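Local coordinates for peroxiredoxin (Akkermansia muciniphila, PDB 6KHX), which probably reduces hydrogen peroxide and organic hydroperoxides through reactive cysteines, as a typical 2-Cys peroxiredoxin, at residues L2-A8 against G147-Q152; K34-F40 against D67-C73. All coordinates share one frame. Residue numbers count along the deposited sequence, not the author numbering.

Contact 1 of 2, residues L2-A8 against G147-Q152; sequences LLIGKPA and GIVRHQ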
ATOM      1  N   LEU B   2     -11.870  24.595  12.866  1.00 54.31           N
ATOM      2  CA  LEU B   2     -11.369  25.917  13.248  1.00 44.26           C
ATOM      3  C   LEU B   2     -11.361  26.805  12.012  1.00 44.84           C
ATOM      4  O   LEU B   2     -10.545  26.612  11.105  1.00 45.58           O
ATOM      5  CB  LEU B   2      -9.979  25.836  13.870  1.00 36.77           C
ATOM      6  CG  LEU B   2      -9.397  27.199  14.254  1.00 35.91           C
ATOM      7  CD1 LEU B   2     -10.311  27.944  15.210  1.00 39.21           C
ATOM      8  CD2 LEU B   2      -8.023  27.024  14.872  1.00 32.01           C
ATOM      9  N   LEU B   3     -12.261  27.781  11.980  1.00 37.43           N
ATOM     10  CA  LEU B   3     -12.391  28.645  10.824  1.00 34.21           C
ATOM     11  C   LEU B   3     -11.842  30.050  11.034  1.00 35.57           C
ATOM     12  O   LEU B   3     -11.759  30.804  10.059  1.00 36.30           O
ATOM     13  CB  LEU B   3     -13.867  28.734  10.412  1.00 33.25           C
ATOM     14  CG  LEU B   3     -14.467  27.426   9.892  1.00 32.77           C
ATOM     15  CD1 LEU B   3     -15.955  27.587   9.604  1.00 27.50           C
ATOM     16  CD2 LEU B   3     -13.731  26.942   8.658  1.00 28.82           C
ATOM     17  N   ILE B   4     -11.452  30.416  12.261  1.00 33.78           N
ATOM     18  CA  ILE B   4     -10.971  31.772  12.522  1.00 34.67           C
ATOM     19  C   ILE B   4      -9.738  32.063  11.678  1.00 36.98           C
ATOM     20  O   ILE B   4      -8.760  31.305  11.683  1.00 38.53           O
ATOM     21  CB  ILE B   4     -10.678  31.969  14.017  1.00 32.63           C
ATOM     22  CG1 ILE B   4     -11.953  31.768  14.830  1.00 35.07           C
ATOM     23  CG2 ILE B   4     -10.123  33.363  14.267  1.00 25.46           C
ATOM     24  CD1 ILE B   4     -13.028  32.759  14.521  1.00 28.93           C
ATOM     25  N   GLY B   5      -9.774  33.182  10.959  1.00 32.81           N
ATOM     26  CA  GLY B   5      -8.690  33.561  10.084  1.00 32.47           C
ATOM     27  C   GLY B   5      -8.726  32.911   8.723  1.00 35.13           C
ATOM     28  O   GLY B   5      -7.849  33.196   7.897  1.00 35.99           O
ATOM     29  N   LYS B   6      -9.720  32.072   8.456  1.00 29.44           N
ATOM     30  CA  LYS B   6      -9.858  31.338   7.214  1.00 29.97           C
ATOM     31  C   LYS B   6     -11.141  31.746   6.508  1.00 31.73           C
ATOM     32  O   LYS B   6     -12.081  32.235   7.146  1.00 30.09           O
ATOM     33  CB  LYS B   6      -9.869  29.826   7.481  1.00 29.59           C
ATOM     34  CG  LYS B   6      -8.569  29.297   8.030  1.00 33.36           C
ATOM     35  CD  LYS B   6      -8.718  27.877   8.526  1.00 44.75           C
ATOM     36  CE  LYS B   6      -7.478  27.434   9.288  1.00 56.77           C
ATOM     37  NZ  LYS B   6      -7.732  26.174  10.040  1.00 57.21           N
ATOM     38  N   PRO B   7     -11.216  31.570   5.190  1.00 31.92           N
ATOM     39  CA  PRO B   7     -12.447  31.931   4.477  1.00 29.72           C
ATOM     40  C   PRO B   7     -13.626  31.077   4.922  1.00 30.57           C
ATOM     41  O   PRO B   7     -13.500  29.869   5.142  1.00 33.36           O
ATOM     42  CB  PRO B   7     -12.096  31.684   3.003  1.00 22.97           C
ATOM     43  CG  PRO B   7     -10.844  30.888   3.009  1.00 27.28           C
ATOM     44  CD  PRO B   7     -10.124  31.218   4.271  1.00 27.30           C
ATOM     45  N   ALA B   8     -14.776  31.723   5.072  1.00 24.70           N
ATOM     46  CA  ALA B   8     -15.995  30.986   5.334  1.00 29.45           C
ATOM     47  C   ALA B   8     -16.271  30.069   4.146  1.00 31.58           C
ATOM     48  O   ALA B   8     -16.342  30.551   3.008  1.00 35.72           O
ATOM     49  CB  ALA B   8     -17.163  31.945   5.558  1.00 26.82           C
ATOM     50  N   GLY B 147     -14.844  37.800   3.520  1.00 32.29           N
ATOM     51  CA  GLY B 147     -15.293  36.426   3.608  1.00 28.18           C
ATOM     52  C   GLY B 147     -14.560  35.585   4.628  1.00 31.30           C
ATOM     53  O   GLY B 147     -14.672  34.355   4.598  1.00 33.21           O
ATOM     54  N   ILE B 148     -13.816  36.214   5.540  1.00 27.49           N
ATOM     55  CA  ILE B 148     -13.006  35.524   6.542  1.00 29.58           C
ATOM     56  C   ILE B 148     -13.750  35.490   7.872  1.00 32.18           C
ATOM     57  O   ILE B 148     -14.348  36.491   8.294  1.00 30.93           O
ATOM     58  CB  ILE B 148     -11.630  36.204   6.675  1.00 32.00           C
ATOM     59  CG1 ILE B 148     -10.936  36.202   5.308  1.00 27.74           C
ATOM     60  CG2 ILE B 148     -10.777  35.502   7.722  1.00 29.53           C
ATOM     61  CD1 ILE B 148      -9.799  37.158   5.204  1.00 36.86           C
ATOM     62  N   VAL B 149     -13.716  34.335   8.533  1.00 31.00           N
ATOM     63  CA  VAL B 149     -14.384  34.149   9.818  1.00 29.40           C
ATOM     64  C   VAL B 149     -13.559  34.813  10.914  1.00 28.17           C
ATOM     65  O   VAL B 149     -12.374  34.508  11.086  1.00 32.12           O
ATOM     66  CB  VAL B 149     -14.600  32.656  10.120  1.00 29.37           C
ATOM     67  CG1 VAL B 149     -15.241  32.472  11.499  1.00 28.86           C
ATOM     68  CG2 VAL B 149     -15.463  32.003   9.040  1.00 24.29           C
ATOM     69  N   ARG B 150     -14.193  35.710  11.674  1.00 29.84           N
ATOM     70  CA  ARG B 150     -13.536  36.415  12.764  1.00 31.60           C
ATOM     71  C   ARG B 150     -14.035  36.004  14.140  1.00 33.07           C
ATOM     72  O   ARG B 150     -13.338  36.251  15.132  1.00 33.32           O
ATOM     73  CB  ARG B 150     -13.724  37.930  12.606  1.00 28.06           C
ATOM     74  CG  ARG B 150     -13.124  38.477  11.333  1.00 31.44           C
ATOM     75  CD  ARG B 150     -11.623  38.300  11.391  1.00 30.96           C
ATOM     76  NE  ARG B 150     -10.968  38.694  10.154  1.00 30.92           N
ATOM     77  CZ  ARG B 150      -9.685  38.468   9.902  1.00 38.24           C
ATOM     78  NH1 ARG B 150      -8.938  37.844  10.806  1.00 37.92           N
ATOM     79  NH2 ARG B 150      -9.151  38.849   8.744  1.00 41.24           N
ATOM     80  N   HIS B 151     -15.187  35.345  14.216  1.00 31.71           N
ATOM     81  CA  HIS B 151     -15.773  34.937  15.483  1.00 30.27           C
ATOM     82  C   HIS B 151     -16.722  33.777  15.216  1.00 30.79           C
ATOM     83  O   HIS B 151     -17.492  33.812  14.250  1.00 28.58           O
ATOM     84  CB  HIS B 151     -16.502  36.115  16.140  1.00 30.80           C
ATOM     85  CG  HIS B 151     -17.568  35.714  17.111  1.00 31.55           C
ATOM     86  ND1 HIS B 151     -17.301  35.411  18.429  1.00 30.46           N
ATOM     87  CD2 HIS B 151     -18.909  35.590  16.961  1.00 27.52           C
ATOM     88  CE1 HIS B 151     -18.428  35.103  19.044  1.00 34.39           C
ATOM     89  NE2 HIS B 151     -19.419  35.207  18.177  1.00 32.96           N
ATOM     90  N   GLN B 152     -16.669  32.757  16.074  1.00 30.09           N
ATOM     91  CA  GLN B 152     -17.596  31.642  15.965  1.00 31.02           C
ATOM     92  C   GLN B 152     -17.992  31.173  17.358  1.00 33.81           C
ATOM     93  O   GLN B 152     -17.220  31.282  18.317  1.00 32.65           O
ATOM     94  CB  GLN B 152     -17.018  30.470  15.163  1.00 25.18           C
ATOM     95  CG  GLN B 152     -15.808  29.814  15.786  1.00 31.08           C
ATOM     96  CD  GLN B 152     -15.406  28.552  15.048  1.00 46.27           C
ATOM     97  OE1 GLN B 152     -14.513  28.570  14.194  1.00 44.41           O
ATOM     98  NE2 GLN B 152     -16.093  27.449  15.349  1.00 46.15           N
TER
HETATM   99  O   HOH W   1     -15.529  33.079   2.009  1.00 30.47           O

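Contact 2 of 2, residues K34-F40 against D67-C73; sequences KYVILFF and DVAVVGC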
ATOM      1  N   LYS B  34     -20.789  43.506   2.464  1.00 42.20           N
ATOM      2  CA  LYS B  34     -21.384  43.410   3.790  1.00 42.23           C
ATOM      3  C   LYS B  34     -20.672  42.353   4.631  1.00 34.91           C
ATOM      4  O   LYS B  34     -20.164  41.359   4.109  1.00 37.51           O
ATOM      5  CB  LYS B  34     -22.880  43.074   3.699  1.00 40.18           C
ATOM      6  CG  LYS B  34     -23.698  44.102   2.935  1.00 36.22           C
ATOM      7  CD  LYS B  34     -25.186  43.886   3.117  1.00 42.48           C
ATOM      8  CE  LYS B  34     -25.961  45.134   2.707  1.00 60.22           C
ATOM      9  NZ  LYS B  34     -25.501  46.371   3.417  1.00 52.69           N
ATOM     10  N   TYR B  35     -20.650  42.577   5.943  1.00 34.60           N
ATOM     11  CA  TYR B  35     -20.365  41.498   6.880  1.00 33.07           C
ATOM     12  C   TYR B  35     -21.523  40.511   6.864  1.00 34.61           C
ATOM     13  O   TYR B  35     -22.612  40.811   6.374  1.00 34.83           O
ATOM     14  CB  TYR B  35     -20.195  42.023   8.303  1.00 30.19           C
ATOM     15  CG  TYR B  35     -19.178  43.122   8.456  1.00 32.45           C
ATOM     16  CD1 TYR B  35     -19.505  44.441   8.150  1.00 35.45           C
ATOM     17  CD2 TYR B  35     -17.897  42.854   8.921  1.00 32.42           C
ATOM     18  CE1 TYR B  35     -18.585  45.454   8.289  1.00 30.94           C
ATOM     19  CE2 TYR B  35     -16.967  43.867   9.064  1.00 34.82           C
ATOM     20  CZ  TYR B  35     -17.319  45.164   8.745  1.00 32.26           C
ATOM     21  OH  TYR B  35     -16.404  46.175   8.884  1.00 35.57           O
ATOM     22  N   VAL B  36     -21.284  39.314   7.385  1.00 32.70           N
ATOM     23  CA  VAL B  36     -22.331  38.302   7.465  1.00 32.98           C
ATOM     24  C   VAL B  36     -22.352  37.727   8.873  1.00 32.47           C
ATOM     25  O   VAL B  36     -21.311  37.333   9.406  1.00 30.40           O
ATOM     26  CB  VAL B  36     -22.146  37.177   6.428  1.00 34.38           C
ATOM     27  CG1 VAL B  36     -23.293  36.180   6.530  1.00 29.60           C
ATOM     28  CG2 VAL B  36     -22.060  37.747   5.025  1.00 32.52           C
ATOM     29  N   ILE B  37     -23.535  37.687   9.473  1.00 31.46           N
ATOM     30  CA  ILE B  37     -23.787  36.865  10.649  1.00 28.76           C
ATOM     31  C   ILE B  37     -24.550  35.643  10.155  1.00 30.20           C
ATOM     32  O   ILE B  37     -25.708  35.747   9.732  1.00 34.52           O
ATOM     33  CB  ILE B  37     -24.565  37.627  11.730  1.00 33.08           C
ATOM     34  CG1 ILE B  37     -23.655  38.635  12.430  1.00 28.79           C
ATOM     35  CG2 ILE B  37     -25.145  36.666  12.758  1.00 25.54           C
ATOM     36  CD1 ILE B  37     -22.701  38.004  13.402  1.00 30.75           C
ATOM     37  N   LEU B  38     -23.884  34.491  10.164  1.00 28.07           N
ATOM     38  CA  LEU B  38     -24.457  33.238   9.679  1.00 30.74           C
ATOM     39  C   LEU B  38     -24.748  32.346  10.878  1.00 28.19           C
ATOM     40  O   LEU B  38     -23.836  32.030  11.647  1.00 32.84           O
ATOM     41  CB  LEU B  38     -23.495  32.547   8.709  1.00 26.99           C
ATOM     42  CG  LEU B  38     -23.853  31.142   8.218  1.00 29.16           C
ATOM     43  CD1 LEU B  38     -25.073  31.200   7.311  1.00 29.88           C
ATOM     44  CD2 LEU B  38     -22.682  30.476   7.502  1.00 23.73           C
ATOM     45  N   PHE B  39     -26.008  31.954  11.061  1.00 25.71           N
ATOM     46  CA  PHE B  39     -26.341  31.109  12.202  1.00 28.11           C
ATOM     47  C   PHE B  39     -27.134  29.879  11.768  1.00 30.05           C
ATOM     48  O   PHE B  39     -28.047  29.960  10.939  1.00 25.32           O
ATOM     49  CB  PHE B  39     -27.093  31.897  13.307  1.00 27.28           C
ATOM     50  CG  PHE B  39     -28.512  32.254  12.969  1.00 28.08           C
ATOM     51  CD1 PHE B  39     -28.801  33.364  12.196  1.00 30.74           C
ATOM     52  CD2 PHE B  39     -29.561  31.495  13.462  1.00 28.38           C
ATOM     53  CE1 PHE B  39     -30.113  33.694  11.894  1.00 34.63           C
ATOM     54  CE2 PHE B  39     -30.875  31.824  13.168  1.00 33.38           C
ATOM     55  CZ  PHE B  39     -31.151  32.923  12.382  1.00 35.44           C
ATOM     56  N   PHE B  40     -26.754  28.739  12.343  1.00 28.77           N
ATOM     57  CA  PHE B  40     -27.377  27.441  12.129  1.00 31.04           C
ATOM     58  C   PHE B  40     -28.233  27.080  13.336  1.00 34.76           C
ATOM     59  O   PHE B  40     -27.815  27.293  14.485  1.00 37.98           O
ATOM     60  CB  PHE B  40     -26.316  26.346  11.933  1.00 26.48           C
ATOM     61  CG  PHE B  40     -25.371  26.590  10.786  1.00 28.61           C
ATOM     62  CD1 PHE B  40     -24.308  27.472  10.917  1.00 28.24           C
ATOM     63  CD2 PHE B  40     -25.528  25.914   9.586  1.00 31.39           C
ATOM     64  CE1 PHE B  40     -23.435  27.692   9.868  1.00 31.71           C
ATOM     65  CE2 PHE B  40     -24.655  26.124   8.534  1.00 31.99           C
ATOM     66  CZ  PHE B  40     -23.605  27.011   8.674  1.00 27.41           C
ATOM     67  N   ASP B  67     -24.080  47.305   8.299  1.00 40.40           N
ATOM     68  CA  ASP B  67     -23.671  46.665   7.046  1.00 41.80           C
ATOM     69  C   ASP B  67     -23.455  45.167   7.239  1.00 41.70           C
ATOM     70  O   ASP B  67     -22.508  44.577   6.709  1.00 36.34           O
ATOM     71  CB  ASP B  67     -22.425  47.324   6.452  1.00 45.12           C
ATOM     72  CG  ASP B  67     -22.765  48.370   5.417  1.00 54.14           C
ATOM     73  OD1 ASP B  67     -23.971  48.642   5.229  1.00 56.99           O
ATOM     74  OD2 ASP B  67     -21.829  48.912   4.789  1.00 72.57           O
ATOM     75  N   VAL B  68     -24.336  44.553   8.021  1.00 39.18           N
ATOM     76  CA  VAL B  68     -24.267  43.136   8.342  1.00 33.64           C
ATOM     77  C   VAL B  68     -25.508  42.488   7.760  1.00 30.26           C
ATOM     78  O   VAL B  68     -26.630  42.931   8.026  1.00 31.86           O
ATOM     79  CB  VAL B  68     -24.176  42.886   9.855  1.00 34.66           C
ATOM     80  CG1 VAL B  68     -24.255  41.399  10.139  1.00 33.46           C
ATOM     81  CG2 VAL B  68     -22.896  43.478  10.418  1.00 31.82           C
ATOM     82  N   ALA B  69     -25.304  41.478   6.929  1.00 33.65           N
ATOM     83  CA  ALA B  69     -26.384  40.650   6.432  1.00 29.32           C
ATOM     84  C   ALA B  69     -26.584  39.497   7.402  1.00 32.08           C
ATOM     85  O   ALA B  69     -25.614  38.844   7.804  1.00 36.94           O
ATOM     86  CB  ALA B  69     -26.057  40.130   5.036  1.00 22.37           C
ATOM     87  N   VAL B  70     -27.832  39.261   7.795  1.00 32.16           N
ATOM     88  CA  VAL B  70     -28.171  38.163   8.691  1.00 36.80           C
ATOM     89  C   VAL B  70     -28.676  37.005   7.843  1.00 39.02           C
ATOM     90  O   VAL B  70     -29.592  37.178   7.025  1.00 37.85           O
ATOM     91  CB  VAL B  70     -29.218  38.598   9.729  1.00 33.20           C
ATOM     92  CG1 VAL B  70     -29.661  37.412  10.566  1.00 38.13           C
ATOM     93  CG2 VAL B  70     -28.654  39.689  10.600  1.00 35.41           C
ATOM     94  N   VAL B  71     -28.078  35.826   8.027  1.00 30.72           N
ATOM     95  CA  VAL B  71     -28.432  34.637   7.259  1.00 31.04           C
ATOM     96  C   VAL B  71     -28.589  33.479   8.232  1.00 32.53           C
ATOM     97  O   VAL B  71     -27.668  33.185   9.004  1.00 32.74           O
ATOM     98  CB  VAL B  71     -27.375  34.295   6.191  1.00 31.34           C
ATOM     99  CG1 VAL B  71     -27.799  33.074   5.388  1.00 24.96           C
ATOM    100  CG2 VAL B  71     -27.108  35.474   5.270  1.00 21.49           C
ATOM    101  N   GLY B  72     -29.756  32.834   8.202  1.00 33.44           N
ATOM    102  CA  GLY B  72     -29.985  31.619   8.951  1.00 32.98           C
ATOM    103  C   GLY B  72     -29.891  30.387   8.066  1.00 32.72           C
ATOM    104  O   GLY B  72     -30.035  30.458   6.849  1.00 29.75           O
ATOM    105  N   CYS B  73     -29.674  29.239   8.701  1.00 31.61           N
ATOM    106  CA  CYS B  73     -29.493  28.003   7.959  1.00 28.57           C
ATOM    107  C   CYS B  73     -29.832  26.809   8.838  1.00 32.90           C
ATOM    108  O   CYS B  73     -29.423  26.747  10.002  1.00 30.25           O
ATOM    109  CB  CYS B  73     -28.053  27.878   7.453  1.00 31.13           C
ATOM    110  SG  CYS B  73     -27.732  26.362   6.538  1.00 35.44           S
TER

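Contact 1 of 2, residues L2-A8 against G147-Q152
Val149 forms the apolar centre, its beta-branched side chain filling the hollow of the folded 2-8 segment: CG2 lies 3.9 Å from both Leu3 CB and Ala8 CB, and CG1 meets Ile4 CD1 at 3.8 Å. Phe141 and Ile143 of strand 138-143 help enclose Leu3 and Ala8. A type II beta turn from Leu3 to Lys6 (Lys6 N to Leu3 O, 2.9 Å) helps shape the hollow; Gly5 suits its third position, where positive phi would press a CB against the preceding carbonyl. In the thioredoxin-like fold this N-terminal loop lies along strand 149-155, outermost within the chain, whose His151 and Gln152 pair antiparallel with a second subunit. Backbone hydrogen bonds hold the loop: Gly5 N to Val149 O (2.9 Å), Val149 N to Lys6 O (3.0 Å) and Ala8 N to Gly147 O (2.7 Å). At the polar edge, OE1 of the Gln152 side chain accepts a hydrogen bond from Leu3 N (3.3 Å), and one water donates to Ala8 O (2.8 Å) and Gly147 O (3.0 Å).

Contact 2 of 2, residues K34-F40 against D67-C73
Asp67 is the C-prime residue of the Schellman motif ending helix 60-65; strand 68-73 lies parallel beside strand 35-40, completing a beta-alpha-beta crossover of the thioredoxin-like fold. Asp67 OD1 salt-bridges Lys34 NZ (3.3 Å), while Asp67 O receives Tyr35 N (2.8 Å). Val68 packs its CG1 on Ile37 CG1 (3.6 Å) and its CG2 on Tyr35 CB (3.7 Å), on the face covered by helix 163-179. Ala69 makes two backbone hydrogen bonds, N to Tyr35 O (2.8 Å) and O from Ile37 N (2.9 Å); its small methyl lies on the other face, against Phe30. Val70 returns to the face of Val68, packing on helix 60-65, its CG1 4.0 Å from Phe39 CE1 at the ring edge. Val71 continues the ladder with N to Ile37 O and O from Phe39 N, both 2.9 Å, and CG1 meets Leu38 CD1 (3.8 Å). Gly72 avoids collision with Phe39; its CA makes a CH-pi contact 3.9 Å from the ring centroid. Cys73 SG lies obliquely beside the Phe40 ring, 3.7 Å from CE2. The ladder satisfies backbone polar groups, weakly at Cys73 N to Phe39 O (2.9 Å), so apolar side chains can fill both faces, with charge kept where the strands begin.

In the fold
Both contacts reach the same mixed sheet, and strand 138-143 stands between them, flanked antiparallel by 35-40 on one side and 149-155 on the other. Contact 2 builds the interior of the sheet, and no other chain of the assembly touches its segments; contact 1 lies at the dimer edge, where the second subunit extends the sheet. Their centres are 13 Å apart and their nearest atoms about 6 Å. Tyr113 bridges the gap, packing on Leu3 and Ala8 and meeting the Phe40 ring. Strand 35-40 leads into the loop and helix 48-58 that, as in other peroxiredoxins, probably carry the peroxidatic cysteine. The side chain of Phe40 is about 12 Å from a bound calcium ion.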